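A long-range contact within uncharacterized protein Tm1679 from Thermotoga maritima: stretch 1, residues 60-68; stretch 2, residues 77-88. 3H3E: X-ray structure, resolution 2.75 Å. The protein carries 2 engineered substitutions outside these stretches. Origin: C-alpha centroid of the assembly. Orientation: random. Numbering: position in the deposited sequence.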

# COMPACT_ATOMS: atom_id res chain seq x y z
N ASP A 60 9.66 -5.59 17.51
CA ASP A 60 9.39 -6.94 17.07
C ASP A 60 8.23 -6.91 16.07
O ASP A 60 7.19 -6.33 16.35
CB ASP A 60 9.00 -7.81 18.25
CG ASP A 60 10.10 -7.92 19.27
OD1 ASP A 60 11.22 -8.32 18.89
OD2 ASP A 60 9.83 -7.62 20.46
N LEU A 61 8.41 -7.53 14.90
CA LEU A 61 7.34 -7.50 13.91
C LEU A 61 6.28 -8.53 14.27
O LEU A 61 6.59 -9.55 14.88
CB LEU A 61 7.86 -7.74 12.50
CG LEU A 61 8.96 -6.82 11.99
CD1 LEU A 61 9.28 -7.23 10.59
CD2 LEU A 61 8.55 -5.37 12.06
N PRO A 62 5.03 -8.25 13.89
CA PRO A 62 3.91 -9.08 14.29
C PRO A 62 3.79 -10.31 13.40
O PRO A 62 4.46 -10.43 12.37
CB PRO A 62 2.70 -8.17 14.08
CG PRO A 62 3.25 -6.91 13.39
CD PRO A 62 4.61 -7.22 12.93
N LYS A 63 2.91 -11.20 13.79
CA LYS A 63 2.69 -12.43 13.07
C LYS A 63 2.16 -12.15 11.66
O LYS A 63 2.54 -12.83 10.71
CB LYS A 63 1.69 -13.29 13.84
CG LYS A 63 1.24 -14.51 13.10
CD LYS A 63 0.11 -15.19 13.84
CE LYS A 63 -0.87 -14.17 14.40
NZ LYS A 63 -2.19 -14.80 14.61
N ASP A 64 1.28 -11.15 11.55
CA ASP A 64 0.52 -10.95 10.32
C ASP A 64 1.14 -9.92 9.39
O ASP A 64 1.35 -8.77 9.76
CB ASP A 64 -0.93 -10.53 10.62
CG ASP A 64 -1.75 -11.65 11.24
OD1 ASP A 64 -1.91 -12.72 10.62
OD2 ASP A 64 -2.26 -11.45 12.35
N VAL A 65 1.42 -10.36 8.18
CA VAL A 65 1.93 -9.48 7.14
C VAL A 65 0.94 -9.44 5.98
O VAL A 65 0.57 -10.49 5.46
CB VAL A 65 3.28 -9.97 6.63
CG1 VAL A 65 3.83 -9.01 5.58
CG2 VAL A 65 4.24 -10.17 7.81
N LEU A 66 0.51 -8.24 5.61
CA LEU A 66 -0.45 -8.07 4.52
C LEU A 66 0.27 -7.59 3.30
O LEU A 66 1.14 -6.73 3.39
CB LEU A 66 -1.51 -7.05 4.89
CG LEU A 66 -1.98 -7.07 6.33
CD1 LEU A 66 -2.94 -5.94 6.53
CD2 LEU A 66 -2.63 -8.40 6.67
N ILE A 67 -0.10 -8.12 2.14
CA ILE A 67 0.55 -7.76 0.90
C ILE A 67 -0.41 -7.02 -0.02
O ILE A 67 -1.42 -7.57 -0.44
CB ILE A 67 1.06 -9.00 0.18
CG1 ILE A 67 2.12 -9.69 1.02
CG2 ILE A 67 1.65 -8.61 -1.15
CD1 ILE A 67 3.33 -8.82 1.32
N SER A 68 -0.09 -5.76 -0.33
CA SER A 68 -0.96 -4.91 -1.13
C SER A 68 -1.05 -5.38 -2.58
O SER A 68 -2.09 -5.26 -3.22
CB SER A 68 -0.47 -3.47 -1.09
OG SER A 68 0.88 -3.40 -1.51
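Stretch 2 77-88: GLLYLSGKRVWL

Stretch 2 enters as the end of a 3-10 segment, residues 77-80, in which Tyr80 N bonds to Gly77 O at 3.0 Å. It then passes through a loop in which Gly83 adopts a positive phi (74°), a conformation that glycine tolerates best, and from Arg85 to Leu88 it runs as a strand. This strand lies beside the short strand of stretch 1 around Asp64 to Leu66. The two run parallel, their N-to-C directions differing by 23° (signed crossing angle -23°), with a closest axial approach of 4.7 Å. The register pairs Asp64 with Arg85, Val65 with Val86 and Leu66 with Trp87, at CA-CA distances of 5.0, 5.0 and 4.7 Å.

The hydrogen bonds follow the staggered pattern of a parallel sheet, in which one residue bonds to two residues flanking its partner. Arg85 N donates to Lys63 O (3.0 Å) and Val65 N to Arg85 O (3.1 Å); Trp87 N then donates to Val65 O (2.9 Å) and Ile67 N to Trp87 O (3.0 Å). Between these rungs the CA of Val86 makes a CA-H...O contact with Val65 O at 3.3 Å.

Alternation along the strands sorts the side chains onto two faces. Val65 and Val86 share one, where beta-branched residues suit the extended backbone. Val65 CG2 lies 4.2 Å from Leu81 CD1 and 3.9 Å from Lys84 CB, so the aliphatic base of the lysine joins the apolar packing. Just beyond, Ile67 CG1 meets Val86 CG1 and Ile67 CD1 meets Leu78 CD1, both at 3.7 Å; the 3-10 segment thus supplies a leucine to cover the buried isoleucine.

Asp64, Leu66, Arg85 and Trp87 occupy the other face. Trp87 is buried, yet its indole nitrogen is satisfied: NE1 donates to Asp64 OD1 at 3.0 Å, nearly in line with the N-H bond. Leu66 CD2 sits over one face of the indole, 3.8 Å from the centroid of the five-membered ring, in a CH-pi contact. The same Asp64 OD1 forms a long salt bridge to Arg85 NH1 (3.7 Å), so a single carboxylate oxygen serves both neighbours.

Near the start of the contact, the long side chain of Lys84 reaches back along stretch 1, where its NZ donates to Pro62 O (3.2 Å). A proline carbonyl remains free to accept even though its nitrogen has no hydrogen to give. A water accepts from Lys84 NZ at 3.1 Å and, weakly, from Leu61 N at 3.4 Å, bridging the two stretches.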

# COMPACT_ATOMS: atom_id res chain seq x y z
N GLY A 77 10.76 -8.32 0.83
CA GLY A 77 11.32 -8.54 2.15
C GLY A 77 10.74 -9.77 2.83
O GLY A 77 11.18 -10.14 3.91
N LEU A 78 9.74 -10.39 2.22
CA LEU A 78 9.20 -11.64 2.75
C LEU A 78 10.25 -12.74 2.67
O LEU A 78 10.19 -13.73 3.38
CB LEU A 78 7.97 -12.06 1.96
CG LEU A 78 6.66 -11.42 2.40
CD1 LEU A 78 5.59 -11.75 1.40
CD2 LEU A 78 6.31 -11.94 3.78
N LEU A 79 11.21 -12.55 1.78
CA LEU A 79 12.33 -13.46 1.65
C LEU A 79 13.19 -13.47 2.89
O LEU A 79 14.07 -14.30 3.02
CB LEU A 79 13.19 -13.08 0.44
CG LEU A 79 12.42 -13.13 -0.88
CD1 LEU A 79 13.34 -12.79 -2.04
CD2 LEU A 79 11.80 -14.49 -1.05
N TYR A 80 12.93 -12.53 3.79
CA TYR A 80 13.71 -12.38 5.00
C TYR A 80 12.91 -12.74 6.24
O TYR A 80 13.38 -12.58 7.36
CB TYR A 80 14.24 -10.94 5.13
CG TYR A 80 15.19 -10.57 4.03
CD1 TYR A 80 16.58 -10.65 4.23
CD2 TYR A 80 14.72 -10.17 2.78
CE1 TYR A 80 17.47 -10.33 3.21
CE2 TYR A 80 15.61 -9.85 1.76
CZ TYR A 80 16.98 -9.93 1.98
OH TYR A 80 17.85 -9.61 0.98
N LEU A 81 11.69 -13.22 6.04
CA LEU A 81 10.83 -13.64 7.14
C LEU A 81 10.48 -15.12 7.04
O LEU A 81 10.47 -15.68 5.95
CB LEU A 81 9.55 -12.80 7.17
CG LEU A 81 9.73 -11.29 7.32
CD1 LEU A 81 8.39 -10.60 7.17
CD2 LEU A 81 10.40 -10.92 8.65
N SER A 82 10.24 -15.74 8.19
CA SER A 82 9.74 -17.09 8.28
C SER A 82 8.59 -17.11 9.29
O SER A 82 8.57 -16.34 10.26
CB SER A 82 10.83 -18.06 8.74
OG SER A 82 12.06 -17.87 8.07
N GLY A 83 7.65 -18.01 9.08
CA GLY A 83 6.59 -18.27 10.04
C GLY A 83 5.52 -17.21 10.14
O GLY A 83 4.67 -17.27 11.01
N LYS A 84 5.56 -16.22 9.25
CA LYS A 84 4.52 -15.20 9.24
C LYS A 84 3.28 -15.77 8.58
O LYS A 84 3.34 -16.76 7.85
CB LYS A 84 4.99 -13.95 8.49
CG LYS A 84 6.28 -13.36 9.03
CD LYS A 84 6.11 -12.73 10.40
CE LYS A 84 7.45 -12.50 11.06
NZ LYS A 84 7.34 -11.89 12.41
N ARG A 85 2.14 -15.14 8.85
CA ARG A 85 0.91 -15.43 8.15
C ARG A 85 0.73 -14.33 7.11
O ARG A 85 0.50 -13.18 7.45
CB ARG A 85 -0.23 -15.38 9.15
CG ARG A 85 -1.55 -15.82 8.62
CD ARG A 85 -2.56 -15.40 9.63
NE ARG A 85 -3.75 -16.23 9.62
CZ ARG A 85 -4.77 -16.05 10.44
NH1 ARG A 85 -4.74 -15.06 11.33
NH2 ARG A 85 -5.82 -16.85 10.36
N VAL A 86 0.88 -14.70 5.85
CA VAL A 86 0.91 -13.72 4.78
C VAL A 86 -0.43 -13.64 4.10
O VAL A 86 -0.89 -14.61 3.51
CB VAL A 86 1.96 -14.06 3.72
CG1 VAL A 86 1.90 -13.04 2.61
CG2 VAL A 86 3.34 -14.14 4.35
N TRP A 87 -1.06 -12.47 4.20
CA TRP A 87 -2.37 -12.24 3.62
C TRP A 87 -2.22 -11.67 2.23
O TRP A 87 -1.86 -10.51 2.09
CB TRP A 87 -3.13 -11.23 4.46
CG TRP A 87 -3.42 -11.68 5.84
CD1 TRP A 87 -2.52 -11.91 6.82
CD2 TRP A 87 -4.71 -11.94 6.41
NE1 TRP A 87 -3.15 -12.31 7.97
CE2 TRP A 87 -4.50 -12.33 7.74
CE3 TRP A 87 -6.01 -11.89 5.91
CZ2 TRP A 87 -5.56 -12.67 8.60
CZ3 TRP A 87 -7.06 -12.23 6.77
CH2 TRP A 87 -6.82 -12.62 8.09
N LEU A 88 -2.49 -12.49 1.22
CA LEU A 88 -2.41 -12.05 -0.15
C LEU A 88 -3.60 -12.52 -0.97
O LEU A 88 -4.26 -13.49 -0.61
CB LEU A 88 -1.11 -12.55 -0.80
CG LEU A 88 -0.91 -14.05 -0.97
CD1 LEU A 88 0.14 -14.31 -2.02
CD2 LEU A 88 -0.53 -14.71 0.34
O HOH W 1 9.76 -10.39 13.64